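Local structure of 2,3-dihydroxybenzoate-AMP ligase (Mycobacterium smegmatis, 5KEI) at residues L116-V121 against P196-A201; A206-L211 against R225-Y230; S481-A486 against V504-P509; K498-V503 against A532-P537. The protein is an AMP-binding enzyme of the ANL clan, with a large N-terminal part followed by a small C-terminal domain. All blocks are in the same frame, centred on the assembly; numbering follows the deposited sequence.

In the fold
The four contacts fall into two pairs, one in the AMP-binding part and one in the C-terminal domain. Interactions 1 and 2 belong to the former, their centres about 15 Å apart; Val121, just past the helix end of interaction 1, packs its CG1 3.6 Å from Leu209 CA of interaction 2. Interactions 3 and 4 lie in the C-terminal domain, centres about 10 Å apart, and share strand 498-505, which pairs with strand 482-492 along one edge and strand 532-535 along the other. A probable hydrogen bond, Ala486 N to Val502 O at 2.8 Å, joins them. Between the pairs nothing touches: the closest approach, interaction 2 to interaction 3, leaves about 18 Å between nearest atoms.

Interaction 1: residues L116-V121 against P196-A201; sequences LRAGAV and PVPEIA
Ile200 gives up the most surface here, laying two branches against the chain where helix 107-117 runs out. Its chi1 of 67° holds CG1 in the crowded position between the backbone N and the carbonyl carbon, and CG1 carries CD1 forward until Ile200 CD1 lies 3.5 Å from Leu116 O. Ile200 CD1 also rests on Gly119 CA at 3.7 Å. The other branch lies over Ala118, with Ile200 CG2 3.7 Å from Ala118 O. Gly119 ends the helix in a Schellman motif: its phi is positive, and its N bonds back to Leu116 O at 2.9 Å, so the carbonyl under CD1 is already engaged.

Arg117 takes part through its backbone. Pro198 presses the tip of its ring, CG, to within 3.4 Å of Arg117 O, and also touches Ala118 CA at 3.6 Å. The Arg117 side chain leaves in another direction and forms salt bridges with Asp77 and Asp48.

The loop that follows helix 186-190 is thus packed by van der Waals contact onto the corner between helix 107-117 and strand 121-124, beside helix 73-88, which Arg117, Ala118 and Val197 all touch.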
loop_
_atom_site.group_PDB
_atom_site.type_symbol
_atom_site.label_atom_id
_atom_site.label_comp_id
_atom_site.label_asym_id
_atom_site.label_seq_id
_atom_site.Cartn_x
_atom_site.Cartn_y
_atom_site.Cartn_z
ATOM N N LEU A 116 0.461 -11.438 14.092
ATOM C CA LEU A 116 -0.947 -11.100 14.312
ATOM C C LEU A 116 -1.507 -11.764 15.572
ATOM O O LEU A 116 -2.300 -11.165 16.308
ATOM C CB LEU A 116 -1.799 -11.503 13.104
ATOM C CG LEU A 116 -1.610 -10.700 11.815
ATOM C CD1 LEU A 116 -2.376 -11.355 10.679
ATOM C CD2 LEU A 116 -2.020 -9.245 11.986
ATOM N N ARG A 117 -1.096 -13.005 15.809
ATOM C CA ARG A 117 -1.620 -13.766 16.939
ATOM C C ARG A 117 -1.015 -13.307 18.258
ATOM O O ARG A 117 -1.570 -13.580 19.308
ATOM C CB ARG A 117 -1.386 -15.260 16.735
ATOM C CG ARG A 117 -2.118 -15.807 15.527
ATOM C CD ARG A 117 -2.622 -17.179 15.744
ATOM N NE ARG A 117 -3.592 -17.507 14.711
ATOM C CZ ARG A 117 -3.483 -18.567 13.930
ATOM N NH1 ARG A 117 -2.467 -19.399 14.107
ATOM N NH2 ARG A 117 -4.391 -18.805 12.999
ATOM N N ALA A 118 0.111 -12.599 18.205
ATOM C CA ALA A 118 0.632 -11.956 19.401
ATOM C C ALA A 118 -0.067 -10.604 19.603
ATOM O O ALA A 118 0.110 -9.930 20.625
ATOM C CB ALA A 118 2.139 -11.790 19.313
ATOM N N GLY A 119 -0.893 -10.229 18.634
ATOM C CA GLY A 119 -1.631 -8.983 18.710
ATOM C C GLY A 119 -0.797 -7.806 18.233
ATOM O O GLY A 119 -1.198 -6.651 18.362
ATOM N N ALA A 120 0.379 -8.096 17.685
ATOM C CA ALA A 120 1.242 -7.038 17.172
ATOM C C ALA A 120 0.686 -6.522 15.847
ATOM O O ALA A 120 -0.098 -7.198 15.161
ATOM C CB ALA A 120 2.656 -7.531 17.010
ATOM N N VAL A 121 1.057 -5.301 15.512
ATOM C CA VAL A 121 0.563 -4.672 14.306
ATOM C C VAL A 121 1.747 -4.513 13.380
ATOM O O VAL A 121 2.526 -3.583 13.540
ATOM C CB VAL A 121 -0.102 -3.316 14.602
ATOM C CG1 VAL A 121 -0.518 -2.620 13.300
ATOM C CG2 VAL A 121 -1.307 -3.517 15.542
ATOM N N PRO A 196 2.050 -20.264 25.669
ATOM C CA PRO A 196 0.647 -20.677 25.687
ATOM C C PRO A 196 -0.146 -20.123 24.512
ATOM O O PRO A 196 -1.346 -20.392 24.425
ATOM C CB PRO A 196 0.145 -20.077 26.998
ATOM C CG PRO A 196 0.920 -18.763 27.089
ATOM C CD PRO A 196 2.246 -18.971 26.353
ATOM N N VAL A 197 0.527 -19.376 23.636
ATOM C CA VAL A 197 -0.121 -18.526 22.631
ATOM C C VAL A 197 -0.954 -17.463 23.332
ATOM O O VAL A 197 -1.921 -17.766 24.031
ATOM C CB VAL A 197 -0.997 -19.321 21.651
ATOM C CG1 VAL A 197 -1.747 -18.369 20.710
ATOM C CG2 VAL A 197 -0.137 -20.322 20.886
ATOM N N PRO A 198 -0.569 -16.200 23.153
ATOM C CA PRO A 198 -1.165 -15.159 23.990
ATOM C C PRO A 198 -2.649 -14.987 23.707
ATOM O O PRO A 198 -3.107 -15.228 22.588
ATOM C CB PRO A 198 -0.367 -13.906 23.611
ATOM C CG PRO A 198 0.118 -14.172 22.226
ATOM C CD PRO A 198 0.322 -15.655 22.111
ATOM N N GLU A 199 -3.394 -14.599 24.729
ATOM C CA GLU A 199 -4.807 -14.303 24.568
ATOM C C GLU A 199 -4.985 -12.817 24.287
ATOM O O GLU A 199 -4.659 -11.975 25.124
ATOM C CB GLU A 199 -5.594 -14.719 25.813
ATOM C CG GLU A 199 -7.110 -14.625 25.647
ATOM C CD GLU A 199 -7.846 -15.825 26.228
ATOM O OE1 GLU A 199 -8.555 -15.659 27.247
ATOM O OE2 GLU A 199 -7.712 -16.936 25.664
ATOM N N ILE A 200 -5.475 -12.497 23.094
ATOM C CA ILE A 200 -5.658 -11.106 22.687
ATOM C C ILE A 200 -7.123 -10.853 22.378
ATOM O O ILE A 200 -7.886 -11.786 22.177
ATOM C CB ILE A 200 -4.808 -10.733 21.427
ATOM C CG1 ILE A 200 -5.310 -11.497 20.193
ATOM C CG2 ILE A 200 -3.308 -10.974 21.667
ATOM C CD1 ILE A 200 -4.645 -11.085 18.884
ATOM N N ALA A 201 -7.513 -9.588 22.329
ATOM C CA ALA A 201 -8.840 -9.256 21.844
ATOM C C ALA A 201 -8.887 -7.859 21.230
ATOM O O ALA A 201 -9.575 -6.971 21.759
ATOM C CB ALA A 201 -9.854 -9.379 22.963
#

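Interaction 2: residues A206-L211 against R225-Y230; sequences APALLL and RTHQDY
Backbone bonds tie the two segments into an antiparallel ladder with a fault in it. Arg225 O faces two consecutive N-H groups: Ala208 N at 2.8 Å, in the plane of the carbonyl, and Leu209 N through a weak bond. The return bond, Arg225 N to Leu209 O, is 3.1 Å long and almost straight (176° at the hydrogen). A further weak bond joins His227 N to Ala206 O.

Ring and apolar contacts follow. Ala208 CB stands over the face of the His227 ring, 3.4 Å from its centroid and 8° off the normal, a CH-pi contact. The ring is held by a hydrogen bond between His227 ND1 and Leu47 N, and by a water hydrogen-bonded to NE2 in the ring plane, which donates to Pro207 O. Leu209 crosses Tyr230 at about a right angle, while Leu211 meets the Tyr230 hydroxyl, itself bonded to Asn258, tip to tip and sets its CD1 3.5 Å from Arg225 CG.

Charged and polar groups collect around Asp229. The Arg225 chain, bent at chi2 and chi3, grips Asp229 OD2 side-on in a salt bridge through Arg225 NE (2.8 Å) and NH2, in the guanidinium plane, while Tyr230 CD1 covers one guanidinium face. Asp229 OD1 accepts from Thr226 N at 2.6 Å and, in a very short bond, from Thr226 OG1 at 2.3 Å. Four donors on this buried carboxylate probably favour its ionised form.

With Asp229 N bonded to Thr226 OG1 at 3.1 Å, Thr226 and Asp229 form a capping box that starts helix 227-240 off a beta hairpin containing a classic bulge.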
loop_
_atom_site.group_PDB
_atom_site.type_symbol
_atom_site.label_atom_id
_atom_site.label_comp_id
_atom_site.label_asym_id
_atom_site.label_seq_id
_atom_site.Cartn_x
_atom_site.Cartn_y
_atom_site.Cartn_z
ATOM N N ALA A 206 -10.285 -1.744 14.514
ATOM C CA ALA A 206 -8.994 -1.092 14.745
ATOM C C ALA A 206 -7.970 -1.674 13.769
ATOM O O ALA A 206 -8.227 -2.742 13.199
ATOM C CB ALA A 206 -8.534 -1.299 16.205
ATOM N N PRO A 207 -6.813 -0.989 13.575
ATOM C CA PRO A 207 -5.766 -1.467 12.663
ATOM C C PRO A 207 -5.288 -2.885 12.945
ATOM O O PRO A 207 -4.984 -3.204 14.076
ATOM C CB PRO A 207 -4.620 -0.471 12.899
ATOM C CG PRO A 207 -5.304 0.781 13.251
ATOM C CD PRO A 207 -6.506 0.376 14.059
ATOM N N ALA A 208 -5.224 -3.716 11.908
ATOM C CA ALA A 208 -4.645 -5.035 12.024
ATOM C C ALA A 208 -3.180 -4.959 11.646
ATOM O O ALA A 208 -2.338 -5.577 12.302
ATOM C CB ALA A 208 -5.370 -6.025 11.129
ATOM N N LEU A 209 -2.883 -4.218 10.573
ATOM C CA LEU A 209 -1.501 -4.016 10.128
ATOM C C LEU A 209 -1.340 -2.642 9.482
ATOM O O LEU A 209 -2.335 -1.971 9.207
ATOM C CB LEU A 209 -1.068 -5.120 9.143
ATOM C CG LEU A 209 -1.964 -5.489 7.947
ATOM C CD1 LEU A 209 -2.024 -4.388 6.901
ATOM C CD2 LEU A 209 -1.482 -6.768 7.287
ATOM N N LEU A 210 -0.099 -2.220 9.233
ATOM C CA LEU A 210 0.126 -0.982 8.469
ATOM C C LEU A 210 0.788 -1.310 7.120
ATOM O O LEU A 210 1.814 -2.001 7.050
ATOM C CB LEU A 210 0.983 0.018 9.260
ATOM C CG LEU A 210 0.519 0.317 10.703
ATOM C CD1 LEU A 210 1.503 1.197 11.469
ATOM C CD2 LEU A 210 -0.872 0.943 10.749
ATOM N N LEU A 211 0.186 -0.842 6.039
ATOM C CA LEU A 211 0.835 -0.947 4.731
ATOM C C LEU A 211 1.656 0.308 4.486
ATOM O O LEU A 211 1.466 1.331 5.145
ATOM C CB LEU A 211 -0.188 -1.141 3.611
ATOM C CG LEU A 211 -1.120 -2.354 3.687
ATOM C CD1 LEU A 211 -2.246 -2.199 2.692
ATOM C CD2 LEU A 211 -0.360 -3.639 3.387
ATOM N N ARG A 225 -4.829 -0.592 7.939
ATOM C CA ARG A 225 -5.944 -1.375 7.431
ATOM C C ARG A 225 -6.511 -2.105 8.628
ATOM O O ARG A 225 -5.779 -2.742 9.392
ATOM C CB ARG A 225 -5.512 -2.334 6.315
ATOM C CG ARG A 225 -4.714 -1.672 5.173
ATOM C CD ARG A 225 -5.572 -0.782 4.257
ATOM N NE ARG A 225 -6.740 -1.522 3.775
ATOM C CZ ARG A 225 -6.904 -1.997 2.543
ATOM N NH1 ARG A 225 -5.993 -1.786 1.602
ATOM N NH2 ARG A 225 -8.007 -2.661 2.256
ATOM N N THR A 226 -7.809 -1.963 8.830
ATOM C CA THR A 226 -8.442 -2.617 9.956
ATOM C C THR A 226 -8.650 -4.090 9.654
ATOM O O THR A 226 -8.571 -4.513 8.497
ATOM C CB THR A 226 -9.774 -1.965 10.279
ATOM O OG1 THR A 226 -10.678 -2.185 9.190
ATOM C CG2 THR A 226 -9.581 -0.487 10.469
ATOM N N HIS A 227 -8.896 -4.871 10.702
ATOM C CA HIS A 227 -9.236 -6.284 10.551
ATOM C C HIS A 227 -10.448 -6.412 9.638
ATOM O O HIS A 227 -10.454 -7.215 8.700
ATOM C CB HIS A 227 -9.534 -6.940 11.907
ATOM C CG HIS A 227 -8.369 -6.974 12.847
ATOM N ND1 HIS A 227 -7.486 -8.037 12.905
ATOM C CD2 HIS A 227 -7.961 -6.103 13.799
ATOM C CE1 HIS A 227 -6.578 -7.805 13.831
ATOM N NE2 HIS A 227 -6.843 -6.636 14.393
ATOM N N GLN A 228 -11.462 -5.597 9.918
ATOM C CA GLN A 228 -12.714 -5.637 9.177
ATOM C C GLN A 228 -12.470 -5.483 7.675
ATOM O O GLN A 228 -12.992 -6.268 6.865
ATOM C CB GLN A 228 -13.667 -4.540 9.667
ATOM C CG GLN A 228 -14.232 -4.698 11.111
ATOM C CD GLN A 228 -15.396 -5.708 11.208
ATOM O OE1 GLN A 228 -15.471 -6.650 10.427
ATOM N NE2 GLN A 228 -16.310 -5.492 12.164
ATOM N N ASP A 229 -11.674 -4.480 7.290
ATOM C CA ASP A 229 -11.667 -4.116 5.889
ATOM C C ASP A 229 -10.654 -4.956 5.130
ATOM O O ASP A 229 -10.828 -5.198 3.936
ATOM C CB ASP A 229 -11.411 -2.621 5.647
ATOM C CG ASP A 229 -9.997 -2.182 5.958
ATOM O OD1 ASP A 229 -9.706 -1.815 7.098
ATOM O OD2 ASP A 229 -9.143 -2.282 5.049
ATOM N N TYR A 230 -9.637 -5.458 5.825
ATOM C CA TYR A 230 -8.588 -6.221 5.154
ATOM C C TYR A 230 -9.060 -7.664 4.903
ATOM O O TYR A 230 -8.766 -8.243 3.855
ATOM C CB TYR A 230 -7.265 -6.167 5.956
ATOM C CG TYR A 230 -6.087 -6.225 5.002
ATOM C CD1 TYR A 230 -5.997 -5.244 4.008
ATOM C CD2 TYR A 230 -5.031 -7.122 5.124
ATOM C CE1 TYR A 230 -4.972 -5.191 3.116
ATOM C CE2 TYR A 230 -3.937 -7.061 4.199
ATOM C CZ TYR A 230 -3.937 -6.081 3.198
ATOM O OH TYR A 230 -2.950 -5.930 2.253
HETATM O O HOH W 1 -4.744 -5.246 16.237
#

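Interaction 3: residues S481-A486 against V504-P509; sequences SVWAAA and VFNGPP
Three backbone hydrogen bonds carry this pairing, with a weak fourth. Asn506 N reaches Ser481 O at 2.6 Å, coming from above the carbonyl plane. Trp483 N approaches Val504 O nearly along the C=O axis, 2.8 Å away, and the bond Val504 N to Ala484 O spans 2.9 Å. Ala484 N makes the weak bond, also to Val504 O, so that one carbonyl serves two successive N-H groups. Phe505 CA sits 3.2 Å from Ser481 O in a CA-H...O contact, which gives that oxygen a second neighbour.

With Trp483 and Ala484 both opposite Val504, this is a classic beta bulge. It lies in the hairpin of strands 482-492 and 498-505, within the three-stranded sheet of the C-terminal domain, and the register shifts by one residue there.

Apolar packing fills in around the bulge. Ala484 CB meets Val504 CB at 4.1 Å, and Trp483 CB lies against Val504 CG1 at 4.2 Å. With Trp483 CG anti to its backbone N (chi1 -177°), the indole reaches helix 419-425, where its NE1 bonds to Glu423.

Two rings have close neighbours as well. Asn506 brings ND2 to the edge of the indole, 3.6 Å from Trp483 CE3, with the amide turned 65° from the ring plane; that same ND2 bonds to Pro480 O. Pro509 CA stands over the centre of one face of the Phe505 ring.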
loop_
_atom_site.group_PDB
_atom_site.type_symbol
_atom_site.label_atom_id
_atom_site.label_comp_id
_atom_site.label_asym_id
_atom_site.label_seq_id
_atom_site.Cartn_x
_atom_site.Cartn_y
_atom_site.Cartn_z
ATOM N N SER A 481 9.189 22.539 10.841
ATOM C CA SER A 481 8.534 23.829 11.031
ATOM C C SER A 481 7.438 24.083 10.002
ATOM O O SER A 481 6.569 24.920 10.220
ATOM C CB SER A 481 9.562 24.964 10.996
ATOM O OG SER A 481 10.426 24.907 12.125
ATOM N N VAL A 482 7.475 23.359 8.888
ATOM C CA VAL A 482 6.440 23.494 7.866
ATOM C C VAL A 482 5.289 22.507 8.098
ATOM O O VAL A 482 5.433 21.280 7.913
ATOM C CB VAL A 482 7.005 23.279 6.452
ATOM C CG1 VAL A 482 5.920 23.524 5.409
ATOM C CG2 VAL A 482 8.203 24.182 6.210
ATOM N N TRP A 483 4.150 23.054 8.517
ATOM C CA TRP A 483 2.949 22.261 8.707
ATOM C C TRP A 483 2.290 21.954 7.371
ATOM O O TRP A 483 2.187 20.796 6.999
ATOM C CB TRP A 483 1.955 22.975 9.620
ATOM C CG TRP A 483 0.737 22.128 9.885
ATOM C CD1 TRP A 483 -0.509 22.281 9.335
ATOM C CD2 TRP A 483 0.658 20.987 10.747
ATOM N NE1 TRP A 483 -1.357 21.305 9.808
ATOM C CE2 TRP A 483 -0.665 20.500 10.684
ATOM C CE3 TRP A 483 1.574 20.332 11.580
ATOM C CZ2 TRP A 483 -1.098 19.392 11.419
ATOM C CZ3 TRP A 483 1.145 19.236 12.310
ATOM C CH2 TRP A 483 -0.175 18.775 12.221
ATOM N N ALA A 484 1.825 23.000 6.682
ATOM C CA ALA A 484 1.269 22.911 5.325
ATOM C C ALA A 484 2.105 23.783 4.376
ATOM O O ALA A 484 2.743 24.735 4.820
ATOM C CB ALA A 484 -0.188 23.349 5.309
ATOM N N ALA A 485 2.115 23.464 3.084
ATOM C CA ALA A 485 2.896 24.244 2.118
ATOM C C ALA A 485 2.195 24.331 0.774
ATOM O O ALA A 485 1.525 23.390 0.361
ATOM C CB ALA A 485 4.284 23.649 1.937
ATOM N N ALA A 486 2.349 25.462 0.093
ATOM C CA ALA A 486 1.847 25.614 -1.274
ATOM C C ALA A 486 2.851 26.361 -2.168
ATOM O O ALA A 486 3.198 27.508 -1.905
ATOM C CB ALA A 486 0.506 26.330 -1.269
ATOM N N VAL A 504 2.277 27.387 6.019
ATOM C CA VAL A 504 1.757 27.453 7.385
ATOM C C VAL A 504 2.785 26.864 8.339
ATOM O O VAL A 504 3.061 25.664 8.291
ATOM C CB VAL A 504 0.438 26.699 7.538
ATOM C CG1 VAL A 504 -0.012 26.690 9.008
ATOM C CG2 VAL A 504 -0.614 27.307 6.641
ATOM N N PHE A 505 3.352 27.705 9.200
ATOM C CA PHE A 505 4.414 27.267 10.099
ATOM C C PHE A 505 3.890 26.599 11.348
ATOM O O PHE A 505 2.781 26.883 11.819
ATOM C CB PHE A 505 5.301 28.434 10.522
ATOM C CG PHE A 505 6.256 28.887 9.465
ATOM C CD1 PHE A 505 7.341 28.104 9.118
ATOM C CD2 PHE A 505 6.088 30.116 8.837
ATOM C CE1 PHE A 505 8.235 28.528 8.153
ATOM C CE2 PHE A 505 6.974 30.546 7.871
ATOM C CZ PHE A 505 8.052 29.749 7.531
ATOM N N ASN A 506 4.718 25.722 11.899
ATOM C CA ASN A 506 4.385 25.021 13.129
ATOM C C ASN A 506 4.707 25.852 14.368
ATOM O O ASN A 506 3.815 26.388 15.029
ATOM C CB ASN A 506 5.135 23.705 13.190
ATOM C CG ASN A 506 4.255 22.579 13.592
ATOM O OD1 ASN A 506 3.248 22.772 14.277
ATOM N ND2 ASN A 506 4.616 21.383 13.179
ATOM N N GLY A 507 5.995 25.950 14.678
ATOM C CA GLY A 507 6.455 26.845 15.720
ATOM C C GLY A 507 6.821 28.187 15.115
ATOM O O GLY A 507 6.119 28.681 14.221
ATOM N N PRO A 508 7.924 28.787 15.590
ATOM C CA PRO A 508 8.378 30.078 15.065
ATOM C C PRO A 508 8.785 29.952 13.598
ATOM O O PRO A 508 9.345 28.918 13.220
ATOM C CB PRO A 508 9.588 30.422 15.950
ATOM C CG PRO A 508 9.457 29.546 17.154
ATOM C CD PRO A 508 8.815 28.287 16.652
ATOM N N PRO A 509 8.502 30.984 12.781
ATOM C CA PRO A 509 8.784 30.850 11.353
ATOM C C PRO A 509 10.271 30.702 11.056
ATOM O O PRO A 509 11.134 30.945 11.898
ATOM C CB PRO A 509 8.217 32.144 10.759
ATOM C CG PRO A 509 8.152 33.088 11.884
ATOM C CD PRO A 509 7.859 32.270 13.093
#

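Interaction 4: residues K498-V503 against A532-P537; sequences KICAVV and ALVPMP
A beta-alpha-beta unit closes here: strand 498-505 leads through helix 512-521 to strand 532-535, which returns parallel to it as the edge strand of the three-stranded sheet in the C-terminal domain. The axes of 498-503 and 532-535 come within 4.6 Å and lie 22° apart. Backbone bonds zigzag between them. Ala532 N makes a weak bond to Ile499 O, after which Ala501 uses both its groups, its N donating to Ala532 O at 2.9 Å and its O accepting from Val534 N at 2.8 Å. Val503 repeats the pattern, with its N bonded to Val534 O and its O to Met536 N at 3.0 Å; in both of these bonds the donor sits above the carbonyl plane.

On one face of the sheet Val503 and Leu533 cross obliquely, Val503 CG2 touching Leu533 CD1 at 3.6 Å. Leu533 also packs on Leu512 and Leu515, so the crossover helix covers this face. The other face carries Cys500, Ala532, Val502 and Val534. There Cys500 SG, anti to its backbone N, lies 4.0 Å from Val534 CG2. Beyond the paired residues Met536, with CG anti to its carbonyl carbon and the chain extended at chi2 (-173°), sets its sulphur against Val502: Met536 SD to Val502 CG1 measures 3.5 Å.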
loop_
_atom_site.group_PDB
_atom_site.type_symbol
_atom_site.label_atom_id
_atom_site.label_comp_id
_atom_site.label_asym_id
_atom_site.label_seq_id
_atom_site.Cartn_x
_atom_site.Cartn_y
_atom_site.Cartn_z
ATOM N N LYS A 498 7.719 32.991 -11.229
ATOM C CA LYS A 498 8.552 32.714 -10.072
ATOM C C LYS A 498 7.801 31.806 -9.102
ATOM O O LYS A 498 6.563 31.698 -9.146
ATOM C CB LYS A 498 8.997 34.003 -9.376
ATOM C CG LYS A 498 7.882 34.924 -8.956
ATOM C CD LYS A 498 8.444 36.067 -8.123
ATOM C CE LYS A 498 7.360 37.066 -7.751
ATOM N NZ LYS A 498 7.893 38.207 -6.947
ATOM N N ILE A 499 8.568 31.154 -8.232
ATOM C CA ILE A 499 8.018 30.231 -7.253
ATOM C C ILE A 499 7.777 30.896 -5.876
ATOM O O ILE A 499 8.715 31.241 -5.160
ATOM C CB ILE A 499 8.948 29.011 -7.080
ATOM C CG1 ILE A 499 9.064 28.218 -8.395
ATOM C CG2 ILE A 499 8.432 28.121 -5.973
ATOM C CD1 ILE A 499 10.136 27.124 -8.364
ATOM N N CYS A 500 6.513 31.071 -5.503
ATOM C CA CYS A 500 6.219 31.560 -4.165
ATOM C C CYS A 500 5.753 30.444 -3.230
ATOM O O CYS A 500 4.705 29.814 -3.453
ATOM C CB CYS A 500 5.172 32.663 -4.204
ATOM S SG CYS A 500 5.160 33.574 -2.660
ATOM N N ALA A 501 6.543 30.206 -2.184
ATOM C CA ALA A 501 6.198 29.222 -1.161
ATOM C C ALA A 501 5.360 29.868 -0.073
ATOM O O ALA A 501 5.859 30.611 0.773
ATOM C CB ALA A 501 7.446 28.578 -0.561
ATOM N N VAL A 502 4.070 29.587 -0.135
ATOM C CA VAL A 502 3.134 29.990 0.888
ATOM C C VAL A 502 3.043 28.877 1.937
ATOM O O VAL A 502 2.582 27.773 1.657
ATOM C CB VAL A 502 1.748 30.291 0.282
ATOM C CG1 VAL A 502 0.866 30.948 1.317
ATOM C CG2 VAL A 502 1.903 31.188 -0.922
ATOM N N VAL A 503 3.481 29.179 3.149
ATOM C CA VAL A 503 3.675 28.164 4.166
ATOM C C VAL A 503 2.870 28.435 5.447
ATOM O O VAL A 503 2.789 29.575 5.903
ATOM C CB VAL A 503 5.182 28.064 4.520
ATOM C CG1 VAL A 503 5.416 27.193 5.776
ATOM C CG2 VAL A 503 5.971 27.556 3.327
ATOM N N ALA A 532 10.443 33.203 -3.096
ATOM C CA ALA A 532 9.885 33.976 -1.986
ATOM C C ALA A 532 9.134 33.086 -1.015
ATOM O O ALA A 532 8.610 32.041 -1.388
ATOM C CB ALA A 532 8.976 35.072 -2.508
ATOM N N LEU A 533 9.090 33.504 0.241
ATOM C CA LEU A 533 8.418 32.735 1.278
ATOM C C LEU A 533 7.348 33.593 1.942
ATOM O O LEU A 533 7.632 34.710 2.368
ATOM C CB LEU A 533 9.435 32.244 2.301
ATOM C CG LEU A 533 8.875 31.693 3.604
ATOM C CD1 LEU A 533 8.251 30.322 3.374
ATOM C CD2 LEU A 533 9.981 31.631 4.628
ATOM N N VAL A 534 6.115 33.097 2.015
ATOM C CA VAL A 534 5.029 33.886 2.607
ATOM C C VAL A 534 4.208 33.051 3.591
ATOM O O VAL A 534 3.581 32.066 3.201
ATOM C CB VAL A 534 4.101 34.480 1.520
ATOM C CG1 VAL A 534 2.801 34.953 2.121
ATOM C CG2 VAL A 534 4.790 35.624 0.785
ATOM N N PRO A 535 4.239 33.424 4.883
ATOM C CA PRO A 535 3.471 32.719 5.919
ATOM C C PRO A 535 1.986 33.085 5.945
ATOM O O PRO A 535 1.608 34.238 5.756
ATOM C CB PRO A 535 4.159 33.149 7.224
ATOM C CG PRO A 535 5.494 33.686 6.800
ATOM C CD PRO A 535 5.242 34.322 5.473
ATOM N N MET A 536 1.149 32.084 6.176
ATOM C CA MET A 536 -0.282 32.297 6.340
ATOM C C MET A 536 -0.736 31.458 7.522
ATOM O O MET A 536 -0.141 30.420 7.797
ATOM C CB MET A 536 -1.056 31.926 5.065
ATOM C CG MET A 536 -0.935 32.926 3.910
ATOM S SD MET A 536 -2.052 32.504 2.542
ATOM C CE MET A 536 -3.665 32.701 3.304
ATOM N N PRO A 537 -1.770 31.913 8.252
ATOM C CA PRO A 537 -2.267 31.109 9.380
ATOM C C PRO A 537 -2.947 29.815 8.906
ATOM O O PRO A 537 -3.020 28.835 9.659
ATOM C CB PRO A 537 -3.256 32.048 10.074
ATOM C CG PRO A 537 -3.683 33.000 9.005
ATOM C CD PRO A 537 -2.474 33.202 8.134
#